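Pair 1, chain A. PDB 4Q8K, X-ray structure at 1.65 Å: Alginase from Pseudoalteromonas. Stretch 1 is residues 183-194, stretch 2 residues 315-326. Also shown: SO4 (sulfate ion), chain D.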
# COMPACT_ATOMS: atom_id res chain seq x y z
N ASN A 183 -2.74 15.24 -5.38
CA ASN A 183 -1.29 15.05 -5.25
C ASN A 183 -0.79 13.66 -5.67
O ASN A 183 0.42 13.42 -5.70
CB ASN A 183 -0.84 15.34 -3.82
CG ASN A 183 -1.01 16.79 -3.43
OD1 ASN A 183 -0.92 17.69 -4.26
ND2 ASN A 183 -1.24 17.04 -2.14
N GLY A 184 -1.72 12.76 -5.97
CA GLY A 184 -1.35 11.38 -6.25
C GLY A 184 -0.45 11.24 -7.45
O GLY A 184 -0.44 12.10 -8.33
N ASN A 185 0.16 10.08 -7.56
CA ASN A 185 1.11 9.83 -8.61
C ASN A 185 0.81 8.48 -9.24
O ASN A 185 1.65 7.66 -9.44
CB ASN A 185 2.57 10.00 -8.10
CG ASN A 185 2.67 9.87 -6.58
OD1 ASN A 185 2.42 8.81 -6.04
ND2 ASN A 185 2.86 11.00 -5.90
N GLY A 186 -0.45 8.27 -9.52
CA GLY A 186 -0.88 7.03 -10.12
C GLY A 186 -2.37 6.84 -10.00
O GLY A 186 -3.13 7.81 -9.94
N TRP A 187 -2.79 5.58 -9.98
CA TRP A 187 -4.19 5.23 -9.80
C TRP A 187 -4.28 4.38 -8.56
O TRP A 187 -3.40 3.57 -8.31
CB TRP A 187 -4.68 4.40 -10.98
CG TRP A 187 -5.21 5.20 -12.11
CD1 TRP A 187 -5.57 6.53 -12.10
CD2 TRP A 187 -5.43 4.74 -13.44
NE1 TRP A 187 -6.02 6.91 -13.34
CE2 TRP A 187 -5.95 5.83 -14.18
CE3 TRP A 187 -5.26 3.51 -14.08
CZ2 TRP A 187 -6.27 5.72 -15.53
CZ3 TRP A 187 -5.60 3.40 -15.41
CH2 TRP A 187 -6.10 4.50 -16.12
N ARG A 188 -5.35 4.54 -7.79
CA ARG A 188 -5.51 3.72 -6.59
C ARG A 188 -6.87 3.06 -6.45
O ARG A 188 -7.88 3.51 -7.02
CB ARG A 188 -5.19 4.52 -5.32
CG ARG A 188 -6.35 5.41 -4.85
CD ARG A 188 -5.93 6.34 -3.74
NE ARG A 188 -4.83 7.22 -4.15
CZ ARG A 188 -4.30 8.16 -3.38
NH1 ARG A 188 -4.75 8.37 -2.15
NH2 ARG A 188 -3.31 8.91 -3.85
N HIS A 189 -6.88 1.99 -5.67
CA HIS A 189 -8.10 1.34 -5.21
C HIS A 189 -7.77 0.95 -3.77
O HIS A 189 -6.98 0.04 -3.55
CB HIS A 189 -8.39 0.10 -6.03
CG HIS A 189 -9.84 -0.28 -6.06
ND1 HIS A 189 -10.28 -1.46 -6.59
CD2 HIS A 189 -10.94 0.37 -5.60
CE1 HIS A 189 -11.60 -1.53 -6.48
NE2 HIS A 189 -12.02 -0.43 -5.89
N GLU A 190 -8.37 1.64 -2.80
CA GLU A 190 -7.80 1.68 -1.46
C GLU A 190 -8.84 2.02 -0.40
O GLU A 190 -9.82 2.74 -0.67
CB GLU A 190 -6.73 2.76 -1.49
CG GLU A 190 -5.89 2.94 -0.26
CD GLU A 190 -4.83 4.00 -0.49
OE1 GLU A 190 -5.17 5.21 -0.42
OE2 GLU A 190 -3.68 3.63 -0.77
N TYR A 191 -8.62 1.51 0.81
CA TYR A 191 -9.41 1.92 1.97
C TYR A 191 -8.55 2.78 2.88
O TYR A 191 -7.34 2.57 2.98
CB TYR A 191 -9.88 0.70 2.76
CG TYR A 191 -11.02 -0.09 2.16
CD1 TYR A 191 -12.32 0.40 2.17
CD2 TYR A 191 -10.80 -1.35 1.61
CE1 TYR A 191 -13.35 -0.33 1.63
CE2 TYR A 191 -11.83 -2.09 1.07
CZ TYR A 191 -13.11 -1.57 1.09
OH TYR A 191 -14.13 -2.30 0.54
N LYS A 192 -9.17 3.76 3.55
CA LYS A 192 -8.44 4.62 4.47
C LYS A 192 -9.23 4.86 5.75
O LYS A 192 -10.45 5.01 5.72
CB LYS A 192 -8.13 5.97 3.81
CG LYS A 192 -9.37 6.68 3.25
CD LYS A 192 -9.05 8.08 2.76
CE LYS A 192 -10.32 8.75 2.20
NZ LYS A 192 -10.04 10.14 1.74
N VAL A 193 -8.54 4.88 6.89
CA VAL A 193 -9.22 5.23 8.13
C VAL A 193 -9.86 6.60 7.98
O VAL A 193 -9.20 7.57 7.59
CB VAL A 193 -8.25 5.22 9.33
CG1 VAL A 193 -8.94 5.72 10.60
CG2 VAL A 193 -7.66 3.82 9.55
N LYS A 194 -11.11 6.72 8.34
CA LYS A 194 -11.81 7.96 8.15
C LYS A 194 -11.35 9.12 8.97
O LYS A 194 -10.87 8.95 10.04
CB LYS A 194 -13.30 7.74 8.29
CG LYS A 194 -13.75 7.58 9.70
CD LYS A 194 -15.26 7.47 9.80
CE LYS A 194 -15.78 6.20 9.21
NZ LYS A 194 -17.24 6.10 9.34
N SER A 315 -2.78 11.01 11.92
CA SER A 315 -2.28 9.93 11.07
C SER A 315 -3.39 9.00 10.66
O SER A 315 -4.43 8.92 11.32
CB SER A 315 -1.19 9.15 11.80
OG SER A 315 -1.73 8.44 12.91
N TYR A 316 -3.18 8.26 9.58
CA TYR A 316 -4.19 7.30 9.16
C TYR A 316 -3.64 6.16 8.32
O TYR A 316 -2.79 6.36 7.46
CB TYR A 316 -5.38 7.99 8.47
CG TYR A 316 -5.11 8.77 7.19
CD1 TYR A 316 -4.41 9.98 7.22
CD2 TYR A 316 -5.62 8.34 5.97
CE1 TYR A 316 -4.20 10.72 6.06
CE2 TYR A 316 -5.42 9.08 4.81
CZ TYR A 316 -4.71 10.26 4.87
OH TYR A 316 -4.50 11.00 3.72
N PHE A 317 -4.13 4.97 8.62
CA PHE A 317 -3.75 3.76 7.92
C PHE A 317 -4.57 3.60 6.64
O PHE A 317 -5.77 3.91 6.63
CB PHE A 317 -3.96 2.55 8.82
CG PHE A 317 -3.50 1.25 8.22
CD1 PHE A 317 -2.15 1.01 8.03
CD2 PHE A 317 -4.40 0.27 7.87
CE1 PHE A 317 -1.71 -0.18 7.47
CE2 PHE A 317 -3.98 -0.93 7.31
CZ PHE A 317 -2.62 -1.16 7.12
N LYS A 318 -3.92 3.13 5.58
CA LYS A 318 -4.61 2.78 4.34
C LYS A 318 -4.10 1.44 3.84
O LYS A 318 -2.97 1.04 4.12
CB LYS A 318 -4.36 3.84 3.26
CG LYS A 318 -4.39 5.27 3.74
CD LYS A 318 -4.48 6.25 2.58
CE LYS A 318 -3.20 6.27 1.76
NZ LYS A 318 -3.35 7.23 0.60
N PHE A 319 -4.92 0.75 3.06
CA PHE A 319 -4.45 -0.48 2.44
C PHE A 319 -5.25 -0.75 1.17
O PHE A 319 -6.36 -0.25 1.02
CB PHE A 319 -4.58 -1.65 3.42
CG PHE A 319 -5.99 -2.03 3.74
CD1 PHE A 319 -6.70 -1.35 4.72
CD2 PHE A 319 -6.62 -3.05 3.06
CE1 PHE A 319 -8.01 -1.69 5.01
CE2 PHE A 319 -7.93 -3.39 3.34
CZ PHE A 319 -8.62 -2.71 4.33
N GLY A 320 -4.66 -1.53 0.27
CA GLY A 320 -5.26 -1.84 -1.01
C GLY A 320 -4.21 -1.92 -2.10
O GLY A 320 -3.21 -2.63 -1.97
N ASN A 321 -4.42 -1.18 -3.18
CA ASN A 321 -3.48 -1.25 -4.28
C ASN A 321 -3.37 0.14 -4.88
O ASN A 321 -4.28 0.59 -5.60
CB ASN A 321 -3.96 -2.29 -5.30
CG ASN A 321 -3.05 -2.41 -6.51
OD1 ASN A 321 -2.12 -1.62 -6.69
ND2 ASN A 321 -3.33 -3.39 -7.36
N TYR A 322 -2.30 0.84 -4.52
CA TYR A 322 -2.01 2.17 -5.04
C TYR A 322 -0.89 2.05 -6.06
O TYR A 322 0.29 2.06 -5.70
CB TYR A 322 -1.60 3.07 -3.88
CG TYR A 322 -1.30 4.51 -4.22
CD1 TYR A 322 -1.50 5.02 -5.49
CD2 TYR A 322 -0.79 5.36 -3.24
CE1 TYR A 322 -1.21 6.34 -5.78
CE2 TYR A 322 -0.50 6.69 -3.52
CZ TYR A 322 -0.71 7.17 -4.80
OH TYR A 322 -0.43 8.49 -5.08
N LEU A 323 -1.26 1.94 -7.33
CA LEU A 323 -0.32 1.71 -8.43
C LEU A 323 0.46 2.98 -8.79
O LEU A 323 -0.14 4.03 -9.09
CB LEU A 323 -1.09 1.19 -9.66
CG LEU A 323 -0.30 0.62 -10.85
CD1 LEU A 323 0.42 -0.66 -10.45
CD2 LEU A 323 -1.25 0.38 -12.03
N GLN A 324 1.78 2.87 -8.75
CA GLN A 324 2.68 4.01 -8.89
C GLN A 324 3.04 4.23 -10.35
O GLN A 324 3.44 3.30 -11.04
CB GLN A 324 3.97 3.75 -8.09
CG GLN A 324 3.73 3.48 -6.60
CD GLN A 324 3.13 4.67 -5.88
OE1 GLN A 324 1.97 4.64 -5.44
NE2 GLN A 324 3.91 5.74 -5.74
N SER A 325 2.90 5.47 -10.83
CA SER A 325 3.23 5.78 -12.22
C SER A 325 4.71 6.13 -12.30
O SER A 325 5.09 7.28 -12.15
CB SER A 325 2.37 6.93 -12.74
OG SER A 325 2.60 7.14 -14.13
N GLN A 326 5.54 5.11 -12.53
CA GLN A 326 6.99 5.26 -12.46
C GLN A 326 7.67 4.27 -13.40
O GLN A 326 7.26 3.10 -13.50
CB GLN A 326 7.48 5.07 -11.01
CG GLN A 326 8.92 5.49 -10.75
CD GLN A 326 9.34 5.20 -9.31
OE1 GLN A 326 10.12 5.94 -8.72
NE2 GLN A 326 8.82 4.12 -8.75
S SO4 D . -2.70 11.77 -1.31
O1 SO4 D . -3.16 13.11 -0.91
O2 SO4 D . -1.46 11.47 -0.59
O3 SO4 D . -3.74 10.80 -0.99
O4 SO4 D . -2.44 11.77 -2.74

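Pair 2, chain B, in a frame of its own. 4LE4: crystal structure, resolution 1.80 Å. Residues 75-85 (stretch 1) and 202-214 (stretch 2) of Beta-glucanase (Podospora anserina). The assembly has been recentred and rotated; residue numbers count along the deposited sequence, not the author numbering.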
# COMPACT_ATOMS: atom_id res chain seq x y z
N GLN B 75 15.32 11.90 -7.85
CA GLN B 75 15.61 11.45 -6.49
C GLN B 75 16.45 10.17 -6.49
O GLN B 75 16.50 9.45 -7.48
CB GLN B 75 14.31 11.17 -5.74
CG GLN B 75 13.36 12.31 -5.78
CD GLN B 75 12.06 12.01 -5.07
OE1 GLN B 75 11.54 10.88 -5.11
NE2 GLN B 75 11.50 13.03 -4.42
N ASN B 76 17.07 9.87 -5.35
CA ASN B 76 17.94 8.69 -5.22
C ASN B 76 17.26 7.48 -4.56
O ASN B 76 17.91 6.46 -4.28
CB ASN B 76 19.18 9.07 -4.44
CG ASN B 76 18.83 9.83 -3.20
OD1 ASN B 76 18.19 9.29 -2.29
ND2 ASN B 76 19.22 11.11 -3.15
N MET B 77 15.97 7.62 -4.26
CA MET B 77 15.16 6.53 -3.70
C MET B 77 14.36 5.97 -4.90
O MET B 77 13.97 6.74 -5.78
CB MET B 77 14.09 7.04 -2.69
CG MET B 77 14.55 7.97 -1.58
SD MET B 77 14.31 9.73 -1.93
CE MET B 77 12.66 10.01 -1.55
N ARG B 78 14.12 4.66 -4.94
CA ARG B 78 13.29 4.07 -6.03
C ARG B 78 11.83 4.16 -5.59
O ARG B 78 11.51 3.91 -4.43
CB ARG B 78 13.58 2.59 -6.26
CG ARG B 78 15.02 2.24 -6.46
CD ARG B 78 15.24 0.76 -6.04
NE ARG B 78 15.09 0.01 -7.24
CZ ARG B 78 15.15 -1.30 -7.40
NH1 ARG B 78 15.36 -2.17 -6.39
NH2 ARG B 78 15.06 -1.73 -8.64
N ARG B 79 10.93 4.49 -6.52
CA ARG B 79 9.51 4.62 -6.19
C ARG B 79 8.59 4.27 -7.35
O ARG B 79 8.86 4.60 -8.47
CB ARG B 79 9.17 6.08 -5.82
CG ARG B 79 10.01 6.69 -4.71
CD ARG B 79 9.77 8.18 -4.62
NE ARG B 79 8.52 8.45 -3.93
CZ ARG B 79 8.18 9.65 -3.45
NH1 ARG B 79 9.01 10.68 -3.60
NH2 ARG B 79 7.02 9.81 -2.83
N THR B 80 7.47 3.64 -7.01
CA THR B 80 6.39 3.35 -7.96
C THR B 80 5.19 3.50 -7.04
O THR B 80 4.95 2.64 -6.16
CB THR B 80 6.41 1.92 -8.54
OG1 THR B 80 7.57 1.73 -9.35
CG2 THR B 80 5.18 1.72 -9.41
N GLU B 81 4.46 4.59 -7.21
CA GLU B 81 3.32 4.86 -6.32
C GLU B 81 2.12 5.41 -7.08
O GLU B 81 2.28 6.11 -8.06
CB GLU B 81 3.76 5.90 -5.26
CG GLU B 81 4.91 5.41 -4.38
CD GLU B 81 5.78 6.55 -3.85
OE1 GLU B 81 5.25 7.68 -3.65
OE2 GLU B 81 7.00 6.32 -3.63
N LEU B 82 0.92 5.06 -6.59
CA LEU B 82 -0.36 5.50 -7.12
C LEU B 82 -1.00 6.28 -5.97
O LEU B 82 -0.84 5.90 -4.81
CB LEU B 82 -1.28 4.30 -7.45
CG LEU B 82 -0.65 3.25 -8.36
CD1 LEU B 82 -1.59 2.09 -8.56
CD2 LEU B 82 -0.30 3.91 -9.68
N ILE B 83 -1.69 7.36 -6.28
CA ILE B 83 -2.37 8.15 -5.26
C ILE B 83 -3.86 8.19 -5.61
O ILE B 83 -4.22 8.34 -6.78
CB ILE B 83 -1.79 9.60 -5.22
CG1 ILE B 83 -0.33 9.54 -4.72
CG2 ILE B 83 -2.54 10.51 -4.20
CD1 ILE B 83 0.38 10.85 -4.89
N PRO B 84 -4.75 8.02 -4.61
CA PRO B 84 -6.18 8.05 -4.88
C PRO B 84 -6.58 9.37 -5.55
O PRO B 84 -6.13 10.46 -5.14
CB PRO B 84 -6.82 7.93 -3.49
CG PRO B 84 -5.78 7.16 -2.71
CD PRO B 84 -4.49 7.81 -3.18
N GLN B 85 -7.41 9.27 -6.59
CA GLN B 85 -7.95 10.44 -7.31
C GLN B 85 -9.40 10.42 -6.83
O GLN B 85 -10.16 9.55 -7.24
CB GLN B 85 -7.92 10.26 -8.83
CG GLN B 85 -8.62 11.39 -9.58
CD GLN B 85 -8.01 12.73 -9.24
OE1 GLN B 85 -6.83 12.97 -9.53
NE2 GLN B 85 -8.79 13.61 -8.60
N GLY B 202 -5.66 14.69 1.84
CA GLY B 202 -6.53 13.74 1.16
C GLY B 202 -6.03 13.31 -0.20
O GLY B 202 -6.58 12.39 -0.79
N ALA B 203 -5.00 13.98 -0.71
CA ALA B 203 -4.39 13.62 -2.00
C ALA B 203 -2.95 13.35 -1.64
O ALA B 203 -2.04 13.95 -2.20
CB ALA B 203 -4.48 14.76 -2.97
N ASP B 204 -2.73 12.44 -0.71
CA ASP B 204 -1.37 12.16 -0.31
C ASP B 204 -1.14 10.79 0.31
O ASP B 204 -0.22 10.62 1.11
CB ASP B 204 -0.91 13.23 0.66
CG ASP B 204 -1.76 13.28 1.90
OD1 ASP B 204 -2.74 12.52 1.98
OD2 ASP B 204 -1.44 14.08 2.80
N TRP B 205 -1.98 9.82 -0.04
CA TRP B 205 -1.76 8.47 0.45
C TRP B 205 -1.10 7.79 -0.75
O TRP B 205 -1.68 7.71 -1.84
CB TRP B 205 -3.05 7.76 0.79
CG TRP B 205 -2.79 6.40 1.36
CD1 TRP B 205 -1.79 6.04 2.23
CD2 TRP B 205 -3.55 5.22 1.12
NE1 TRP B 205 -1.88 4.70 2.55
CE2 TRP B 205 -2.96 4.17 1.88
CE3 TRP B 205 -4.68 4.93 0.34
CZ2 TRP B 205 -3.45 2.88 1.87
CZ3 TRP B 205 -5.17 3.62 0.35
CH2 TRP B 205 -4.56 2.62 1.11
N HIS B 206 0.10 7.27 -0.52
CA HIS B 206 0.88 6.65 -1.58
C HIS B 206 0.76 5.15 -1.57
O HIS B 206 1.37 4.47 -0.76
CB HIS B 206 2.35 7.06 -1.43
CG HIS B 206 2.59 8.53 -1.61
ND1 HIS B 206 3.43 9.03 -2.58
CD2 HIS B 206 2.08 9.60 -0.96
CE1 HIS B 206 3.43 10.35 -2.52
NE2 HIS B 206 2.61 10.72 -1.54
N VAL B 207 -0.07 4.64 -2.47
CA VAL B 207 -0.31 3.21 -2.62
C VAL B 207 0.80 2.74 -3.51
O VAL B 207 0.79 2.94 -4.74
CB VAL B 207 -1.66 2.95 -3.30
CG1 VAL B 207 -1.87 1.42 -3.53
CG2 VAL B 207 -2.75 3.53 -2.43
N GLY B 208 1.76 2.09 -2.89
CA GLY B 208 2.91 1.65 -3.64
C GLY B 208 4.09 1.54 -2.71
O GLY B 208 3.90 1.42 -1.50
N VAL B 209 5.29 1.63 -3.27
CA VAL B 209 6.52 1.42 -2.53
C VAL B 209 7.64 2.39 -2.84
O VAL B 209 7.87 2.78 -3.98
CB VAL B 209 7.10 -0.01 -2.84
CG1 VAL B 209 8.31 -0.31 -1.87
CG2 VAL B 209 6.03 -1.08 -2.74
N LEU B 210 8.35 2.76 -1.78
CA LEU B 210 9.50 3.64 -1.87
C LEU B 210 10.63 2.82 -1.24
O LEU B 210 10.44 2.22 -0.19
CB LEU B 210 9.24 4.93 -1.08
CG LEU B 210 10.28 6.06 -1.03
CD1 LEU B 210 9.65 7.35 -0.57
CD2 LEU B 210 11.38 5.66 -0.07
N GLU B 211 11.80 2.76 -1.89
CA GLU B 211 12.92 2.00 -1.33
C GLU B 211 14.14 2.91 -1.21
O GLU B 211 14.55 3.53 -2.18
CB GLU B 211 13.29 0.80 -2.22
CG GLU B 211 14.51 -0.03 -1.75
CD GLU B 211 14.84 -1.20 -2.68
OE1 GLU B 211 14.78 -1.03 -3.91
OE2 GLU B 211 15.14 -2.30 -2.19
N LEU B 212 14.72 2.99 -0.02
CA LEU B 212 15.90 3.84 0.16
C LEU B 212 17.16 3.14 -0.32
O LEU B 212 17.23 1.92 -0.31
CB LEU B 212 16.11 4.19 1.63
CG LEU B 212 15.04 5.01 2.38
CD1 LEU B 212 13.76 4.22 2.48
CD2 LEU B 212 15.56 5.30 3.80
N PRO B 213 18.17 3.90 -0.77
CA PRO B 213 19.41 3.25 -1.21
C PRO B 213 20.19 2.88 0.05
O PRO B 213 19.88 3.36 1.14
CB PRO B 213 20.12 4.35 -1.99
CG PRO B 213 19.76 5.58 -1.19
CD PRO B 213 18.25 5.37 -0.91
N ARG B 214 21.16 1.98 -0.08
CA ARG B 214 22.04 1.63 1.03
C ARG B 214 23.36 1.29 0.37
O ARG B 214 23.43 0.52 -0.59
CB ARG B 214 21.58 0.42 1.84
CG ARG B 214 22.59 0.09 2.97
CD ARG B 214 22.18 -1.08 3.89
NE ARG B 214 21.02 -0.76 4.72
CZ ARG B 214 21.07 -0.03 5.84
NH1 ARG B 214 22.24 0.44 6.27
NH2 ARG B 214 19.94 0.25 6.50

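Two antiparallel strands can keep one backbone plan while the side chains on it change, and these two pairs illustrate the point. In each, a continuous strand (186-193 in pair 1, 78-84 in pair 2) runs antiparallel to a segment that turns a corner at a glycine; fourteen central residues superpose with an RMSD of 0.9 Å. The match is closest at R188(A) and R79(B), whose CA atoms fall 0.1 Å apart.

The ladder of hydrogen bonds follows the same register. In pair 1, H189(A) N donates to N321(A) O at 3.0 Å and N321(A) N to H189(A) O at 2.9 Å; at the matching positions of pair 2, T80(B) N reaches V209(B) O at 3.2 Å and V209(B) N reaches T80(B) O at 3.1 Å. The corner glycines, G320(A) and G208(B), lie opposite E190(A) and E81(B). Their backbone angles by themselves call for glycine, and a CB would also run into the facing strand, 2.4 Å from H189(A) O in pair 1 and 2.2 Å from T80(B) O in pair 2.

The space beside the glycine is used alike. Both glutamates start sideways and bring their ends nearer to the partner segment, where each meets a nitrogen. E190(A) OE1 forms a salt bridge with K318(A) NZ at 2.9 Å; E81(B) OE1 accepts a hydrogen bond from H206(B) ND1 at 2.5 Å. Lysine and imidazole differ in shape, yet their side-chain centres superpose within 0.2 Å.

The arginine shows how one residue adapts to different neighbours. R188(A) lays its guanidinium over the face of the Y322(A) ring, CZ lying 4.2 Å from the ring centroid in a cation-pi contact, and its NH1 donates to sulfate O3 at 2.9 Å. The salt bridge from R188(A) to the glutamate is long, with R188(A) NH1 3.6 Å from E190(A) OE1. In pair 2 the tyrosine position holds L210(B), whose CD1 covers one guanidinium face, 3.7 Å from R79(B) NE. Here the arginine binds its glutamate tightly, R79(B) NE to E81(B) OE2 at 2.6 Å.

On the residues flanking the arginine and glutamate, the chemistry diverges. Y191(A) packs CB over the F319(A) ring, 4.2 Å from its centroid, whereas the matching L82(B) and V207(B) make a smaller aliphatic contact, CB to CB at 4.4 Å. W187(A) pairs with L323(A), but its end leads away; the equivalent R78(B) and E211(B) form a salt bridge instead. The backbone thus fixes which positions meet, while aromatic, aliphatic and charged groups each supply a workable contact.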